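PF04016 domain protein (Desulfitobacterium hafniense, PDB 3L5O) is of unknown function, but combines enolase-like and Rossmann-like folds around a unique active site that may serve heavy-metal chelation and may bind an adenosyl compound. Local coordinates at residues 131-134 with 135-138; 165-168 with 169-173. All coordinates share one frame; numbering follows the deposited sequence.

Interaction 1: 131-134 with 135-138; sequences PFIM and SQNE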
ATOM      1  N   PRO A 131      12.132  -3.766   2.635  1.00 55.59           N
ATOM      2  CA  PRO A 131      12.505  -2.517   3.310  1.00 53.90           C
ATOM      3  C   PRO A 131      12.974  -2.721   4.747  1.00 52.65           C
ATOM      4  O   PRO A 131      13.716  -1.883   5.269  1.00 53.29           O
ATOM      5  CB  PRO A 131      11.211  -1.701   3.281  1.00 54.62           C
ATOM      6  CG  PRO A 131      10.149  -2.688   3.231  1.00 52.39           C
ATOM      7  CD  PRO A 131      10.677  -3.886   2.494  1.00 56.17           C
ATOM      8  N   PHE A 132      12.532  -3.806   5.376  1.00 50.62           N
ATOM      9  CA  PHE A 132      12.886  -4.082   6.771  1.00 50.98           C
ATOM     10  C   PHE A 132      14.329  -4.571   6.813  1.00 50.95           C
ATOM     11  O   PHE A 132      15.126  -4.101   7.622  1.00 52.68           O
ATOM     12  CB  PHE A 132      11.913  -5.089   7.396  1.00 49.47           C
ATOM     13  CG  PHE A 132      10.475  -4.603   7.439  1.00 48.03           C
ATOM     14  CD1 PHE A 132      10.123  -3.507   8.212  1.00 48.62           C
ATOM     15  CD2 PHE A 132       9.481  -5.230   6.686  1.00 51.83           C
ATOM     16  CE1 PHE A 132       8.793  -3.038   8.235  1.00 48.61           C
ATOM     17  CE2 PHE A 132       8.167  -4.781   6.712  1.00 42.70           C
ATOM     18  CZ  PHE A 132       7.818  -3.694   7.497  1.00 43.32           C
ATOM     19  N   ILE A 133      14.669  -5.464   5.887  1.00 52.38           N
ATOM     20  CA  ILE A 133      16.041  -5.941   5.716  1.00 54.72           C
ATOM     21  C   ILE A 133      16.983  -4.844   5.265  1.00 55.76           C
ATOM     22  O   ILE A 133      18.083  -4.717   5.798  1.00 56.67           O
ATOM     23  CB  ILE A 133      16.076  -7.124   4.741  1.00 54.76           C
ATOM     24  CG1 ILE A 133      15.556  -8.379   5.447  1.00 56.66           C
ATOM     25  CG2 ILE A 133      17.505  -7.391   4.223  1.00 59.39           C
ATOM     26  CD1 ILE A 133      14.915  -9.355   4.506  1.00 58.69           C
HETATM   27  N   MSE A 134      16.563  -4.057   4.292  1.00 57.76           N
HETATM   28  CA  MSE A 134      17.340  -2.906   3.842  1.00 62.05           C
HETATM   29  C   MSE A 134      17.794  -1.983   4.965  1.00 59.34           C
HETATM   30  O   MSE A 134      18.860  -1.393   4.874  1.00 58.80           O
HETATM   31  CB  MSE A 134      16.499  -2.031   2.924  1.00 62.68           C
HETATM   32  CG  MSE A 134      16.380  -2.466   1.491  1.00 68.84           C
HETATM   33 SE   MSE A 134      15.236  -1.101   0.625  0.75 73.63          SE
HETATM   34  CE  MSE A 134      16.670  -0.163  -0.421  1.00 80.77           C
ATOM     35  N   SER A 135      16.958  -1.806   5.990  1.00 58.45           N
ATOM     36  CA  SER A 135      17.203  -0.779   7.007  1.00 57.59           C
ATOM     37  C   SER A 135      17.626  -1.324   8.375  1.00 56.41           C
ATOM     38  O   SER A 135      17.542  -0.614   9.370  1.00 55.57           O
ATOM     39  CB  SER A 135      15.981   0.147   7.132  1.00 59.17           C
ATOM     40  OG  SER A 135      14.777  -0.581   7.269  1.00 61.56           O
ATOM     41  N   GLN A 136      18.127  -2.556   8.421  1.00 55.23           N
ATOM     42  CA  GLN A 136      18.577  -3.157   9.680  1.00 57.52           C
ATOM     43  C   GLN A 136      19.716  -2.379  10.312  1.00 57.37           C
ATOM     44  O   GLN A 136      19.697  -2.107  11.508  1.00 56.83           O
ATOM     45  CB  GLN A 136      19.087  -4.570   9.463  1.00 58.26           C
ATOM     46  CG  GLN A 136      18.057  -5.562   9.010  1.00 60.87           C
ATOM     47  CD  GLN A 136      18.718  -6.878   8.667  1.00 65.32           C
ATOM     48  OE1 GLN A 136      18.963  -7.183   7.493  1.00 69.91           O
ATOM     49  NE2 GLN A 136      19.066  -7.632   9.690  1.00 66.18           N
ATOM     50  N   ASN A 137      20.727  -2.058   9.512  1.00 57.13           N
ATOM     51  CA  ASN A 137      21.845  -1.247   9.995  1.00 57.53           C
ATOM     52  C   ASN A 137      21.406   0.127  10.506  1.00 55.46           C
ATOM     53  O   ASN A 137      21.802   0.560  11.584  1.00 52.11           O
ATOM     54  CB  ASN A 137      22.905  -1.102   8.900  1.00 59.06           C
ATOM     55  CG  ASN A 137      23.754  -2.344   8.761  1.00 63.02           C
ATOM     56  OD1 ASN A 137      24.461  -2.726   9.693  1.00 71.42           O
ATOM     57  ND2 ASN A 137      23.681  -2.991   7.604  1.00 71.14           N
ATOM     58  N   GLU A 138      20.537   0.776   9.749  1.00 56.37           N
ATOM     59  CA  GLU A 138      20.120   2.142  10.036  1.00 58.21           C
ATOM     60  C   GLU A 138      19.344   2.309  11.337  1.00 56.62           C
ATOM     61  O   GLU A 138      19.485   3.322  12.015  1.00 56.54           O
ATOM     62  CB  GLU A 138      19.245   2.637   8.909  1.00 60.66           C
ATOM     63  CG  GLU A 138      19.238   4.137   8.797  1.00 68.85           C
ATOM     64  CD  GLU A 138      18.402   4.576   7.637  1.00 76.09           C
ATOM     65  OE1 GLU A 138      17.282   4.036   7.514  1.00 84.60           O
ATOM     66  OE2 GLU A 138      18.874   5.439   6.862  1.00 83.81           O
TER
HETATM   67  O   HOH W   1      20.428   0.207   6.925  1.00 58.87           O
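Ser135 reaches back over one helical turn to Pro131, its OG donating a hydrogen bond of 2.6 Å to Pro131 O. With chi1 at 50°, OG sits between its own backbone N and carbonyl carbon, which turns it toward the preceding turn; it meets Pro131 O in the carbonyl plane, the C=O...OG angle being 155°. The backbone bonds here are slacker. Ser135 N is shared weakly between Pro131 O and Phe132 O, and Gln136 N makes a long, weak, though nearly straight bond to Ile133 O (3.4 Å, N-H...O 167°). Ser135 is buried, and Tyr191 also hydrogen-bonds its hydroxyl, while the buried ring of Phe132 meets Phe150 edge-to-face and Tyr191 with the planes at about 50°. The other flank is looser: Gln136 and the exposed Ile133 run side by side, and Gln136 CG lies 3.3 Å from Ile133 O. With only an alanine here, the Ile133 carbonyl is likely to lose its flanking methylene and stand more open. Farther along, a water accepts from Glu138 N (2.9 Å) and donates to Met134 O, a selenomethionine carbonyl, bridging backbone groups that do not meet directly. Asp130 OD1 takes the N-H groups of Phe132 and Ile133 at the start of this short helix. A serine hydroxyl bonded to the carbonyl four residues earlier is a common feature of helices, here in a single turn leading toward strand 143-147 of the Rossmann-like fold.

Interaction 2: 165-168 with 169-173; sequences ILEW and SPEEG
Glu167 folds its carboxylate over the turn that follows its strand, and OE1 accepts the backbone N-H of Glu171 at 3.1 Å. The bond is fairly straight (N-H...O 159°) and arrives nearly in line with the C-O bond of the acid. Glu167 OE1 also rests 3.3 Å from Pro170 CA, so the carboxylate lies against the turn backbone. With CG beside the backbone N (chi1 -60°) and an extended chain beyond, the acid leans along residues 170-171. Glu171 runs extended, its end coming nearer to Glu167: Glu167 OE2 and Glu171 OE2 lie 3.5 Å apart, with the carboxylate planes at 32°. This meeting of like charges, with Asp174 also close to Glu167 OE1, is probably unfavourable, and the N-H of Glu171 would offset part of the cost. Next outward, Pro170 CD packs 3.6 Å from Trp168 O, and at the far end of the loop a water accepts from Ile165 N and donates to Gly173 O. Trp168 turns away from the loop; its NE1 is hydrogen-bonded to Asp199, its ring forms a cation-pi contact with Arg61, and an imidazole, probably from the crystallisation liquor, lies nearby. Backbone bonds fix the base, from Ile165 and Glu167 to Tyr175 and from Leu166 to Val146 and Gly148, in and just after strand 143-147. This surface loop joins adjacent parallel strands, 162-167 and 175-176, at the carboxyl end of the first, where Rossmann folds commonly place ligand-binding loops.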
ATOM      1  N   ILE A 165       5.061  -2.740  17.496  1.00 36.77           N
ATOM      2  CA  ILE A 165       4.137  -3.156  16.436  1.00 39.18           C
ATOM      3  C   ILE A 165       2.739  -2.798  16.893  1.00 38.85           C
ATOM      4  O   ILE A 165       2.386  -3.072  18.034  1.00 42.51           O
ATOM      5  CB  ILE A 165       4.251  -4.658  16.110  1.00 38.68           C
ATOM      6  CG1 ILE A 165       5.651  -4.963  15.544  1.00 42.25           C
ATOM      7  CG2 ILE A 165       3.171  -5.079  15.030  1.00 37.80           C
ATOM      8  CD1 ILE A 165       6.012  -6.391  15.551  1.00 46.77           C
ATOM      9  N   LEU A 166       2.004  -2.111  16.021  1.00 38.47           N
ATOM     10  CA  LEU A 166       0.632  -1.626  16.248  1.00 38.80           C
ATOM     11  C   LEU A 166      -0.237  -2.238  15.197  1.00 39.35           C
ATOM     12  O   LEU A 166       0.108  -2.181  14.023  1.00 39.66           O
ATOM     13  CB  LEU A 166       0.577  -0.113  16.116  1.00 40.57           C
ATOM     14  CG  LEU A 166       1.338   0.734  17.138  1.00 45.78           C
ATOM     15  CD1 LEU A 166       2.760   1.077  16.678  1.00 52.08           C
ATOM     16  CD2 LEU A 166       0.603   1.982  17.373  1.00 47.85           C
ATOM     17  N   GLU A 167      -1.348  -2.859  15.604  1.00 42.81           N
ATOM     18  CA  GLU A 167      -2.317  -3.470  14.674  1.00 43.39           C
ATOM     19  C   GLU A 167      -3.756  -3.232  15.140  1.00 44.60           C
ATOM     20  O   GLU A 167      -4.014  -3.033  16.320  1.00 40.99           O
ATOM     21  CB  GLU A 167      -2.092  -4.981  14.611  1.00 44.15           C
ATOM     22  CG  GLU A 167      -0.706  -5.420  14.139  1.00 48.84           C
ATOM     23  CD  GLU A 167      -0.400  -6.872  14.485  1.00 52.16           C
ATOM     24  OE1 GLU A 167      -0.612  -7.255  15.637  1.00 62.13           O
ATOM     25  OE2 GLU A 167       0.072  -7.627  13.611  1.00 57.44           O
ATOM     26  N   TRP A 168      -4.715  -3.303  14.222  1.00 47.36           N
ATOM     27  CA  TRP A 168      -6.150  -3.252  14.562  1.00 47.96           C
ATOM     28  C   TRP A 168      -6.503  -4.317  15.526  1.00 50.10           C
ATOM     29  O   TRP A 168      -7.233  -4.056  16.471  1.00 50.59           O
ATOM     30  CB  TRP A 168      -7.053  -3.426  13.325  1.00 53.25           C
ATOM     31  CG  TRP A 168      -7.283  -2.172  12.563  1.00 55.05           C
ATOM     32  CD1 TRP A 168      -6.924  -1.917  11.256  1.00 65.32           C
ATOM     33  CD2 TRP A 168      -7.939  -0.985  13.034  1.00 66.01           C
ATOM     34  NE1 TRP A 168      -7.313  -0.645  10.897  1.00 61.44           N
ATOM     35  CE2 TRP A 168      -7.936  -0.045  11.961  1.00 67.39           C
ATOM     36  CE3 TRP A 168      -8.524  -0.604  14.258  1.00 67.65           C
ATOM     37  CZ2 TRP A 168      -8.493   1.240  12.078  1.00 56.91           C
ATOM     38  CZ3 TRP A 168      -9.090   0.684  14.375  1.00 65.38           C
ATOM     39  CH2 TRP A 168      -9.058   1.592  13.285  1.00 64.02           C
ATOM     40  N   SER A 169      -6.017  -5.530  15.267  1.00 51.26           N
ATOM     41  CA  SER A 169      -6.298  -6.682  16.101  1.00 52.70           C
ATOM     42  C   SER A 169      -4.971  -7.264  16.522  1.00 52.40           C
ATOM     43  O   SER A 169      -4.451  -8.160  15.865  1.00 54.49           O
ATOM     44  CB  SER A 169      -7.115  -7.747  15.328  1.00 54.84           C
ATOM     45  OG  SER A 169      -8.356  -7.230  14.871  1.00 58.63           O
ATOM     46  N   PRO A 170      -4.394  -6.762  17.605  1.00 50.83           N
ATOM     47  CA  PRO A 170      -3.010  -7.101  17.922  1.00 51.91           C
ATOM     48  C   PRO A 170      -2.771  -8.539  18.384  1.00 57.45           C
ATOM     49  O   PRO A 170      -3.568  -9.086  19.146  1.00 56.83           O
ATOM     50  CB  PRO A 170      -2.659  -6.116  19.033  1.00 50.79           C
ATOM     51  CG  PRO A 170      -3.960  -5.706  19.626  1.00 49.83           C
ATOM     52  CD  PRO A 170      -4.987  -5.835  18.582  1.00 48.55           C
ATOM     53  N   GLU A 171      -1.640  -9.108  17.964  1.00 61.16           N
ATOM     54  CA  GLU A 171      -1.155 -10.378  18.489  1.00 64.76           C
ATOM     55  C   GLU A 171      -0.525 -10.104  19.826  1.00 62.01           C
ATOM     56  O   GLU A 171      -0.392  -8.954  20.229  1.00 57.31           O
ATOM     57  CB  GLU A 171      -0.092 -10.990  17.574  1.00 66.70           C
ATOM     58  CG  GLU A 171      -0.433 -11.085  16.089  1.00 73.93           C
ATOM     59  CD  GLU A 171       0.763 -11.600  15.283  1.00 75.03           C
ATOM     60  OE1 GLU A 171       1.149 -12.784  15.472  1.00 84.87           O
ATOM     61  OE2 GLU A 171       1.322 -10.815  14.476  1.00 92.30           O
ATOM     62  N   GLU A 172      -0.056 -11.152  20.493  1.00 60.82           N
ATOM     63  CA  GLU A 172       0.258 -11.052  21.900  1.00 61.16           C
ATOM     64  C   GLU A 172       1.266  -9.956  22.308  1.00 60.18           C
ATOM     65  O   GLU A 172       1.045  -9.223  23.295  1.00 64.88           O
ATOM     66  CB  GLU A 172       0.705 -12.424  22.453  1.00 61.52           C
ATOM     67  CG  GLU A 172       0.816 -12.403  23.962  1.00 63.34           C
ATOM     68  CD  GLU A 172       1.573 -13.588  24.516  1.00 74.11           C
ATOM     69  OE1 GLU A 172       1.200 -14.723  24.128  1.00 79.29           O
ATOM     70  OE2 GLU A 172       2.514 -13.365  25.340  1.00 57.10           O
ATOM     71  N   GLY A 173       2.383  -9.832  21.616  1.00 57.48           N
ATOM     72  CA  GLY A 173       3.315  -8.749  21.987  1.00 57.02           C
ATOM     73  C   GLY A 173       3.017  -7.334  21.467  1.00 54.67           C
ATOM     74  O   GLY A 173       3.799  -6.406  21.678  1.00 53.76           O
TER
HETATM   75  O   HOH W   2       5.523  -4.593  19.804  1.00 32.43           O

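In the fold
The two contacts come in series along the chain, interaction 1 closing before interaction 2 opens, with centres about 21 Å apart and nearest atoms about 8 Å apart, without touching. Both border the seven-stranded mixed sheet. Interaction 1 leads into strand 143-147, and its helical turn packs on strands 235-241 and 263-269; helix 153-157 then separates strand 143-147 from strand 162-167, whose end carries interaction 2. These two strands are parallel neighbours, bonded through Leu166. Interaction 1 thus lies just before the first strand of the sheet, interaction 2 in the link from strand 162-167 to the outermost strand 175-176: both are local contacts in connections of one Rossmann-like domain and share no interface.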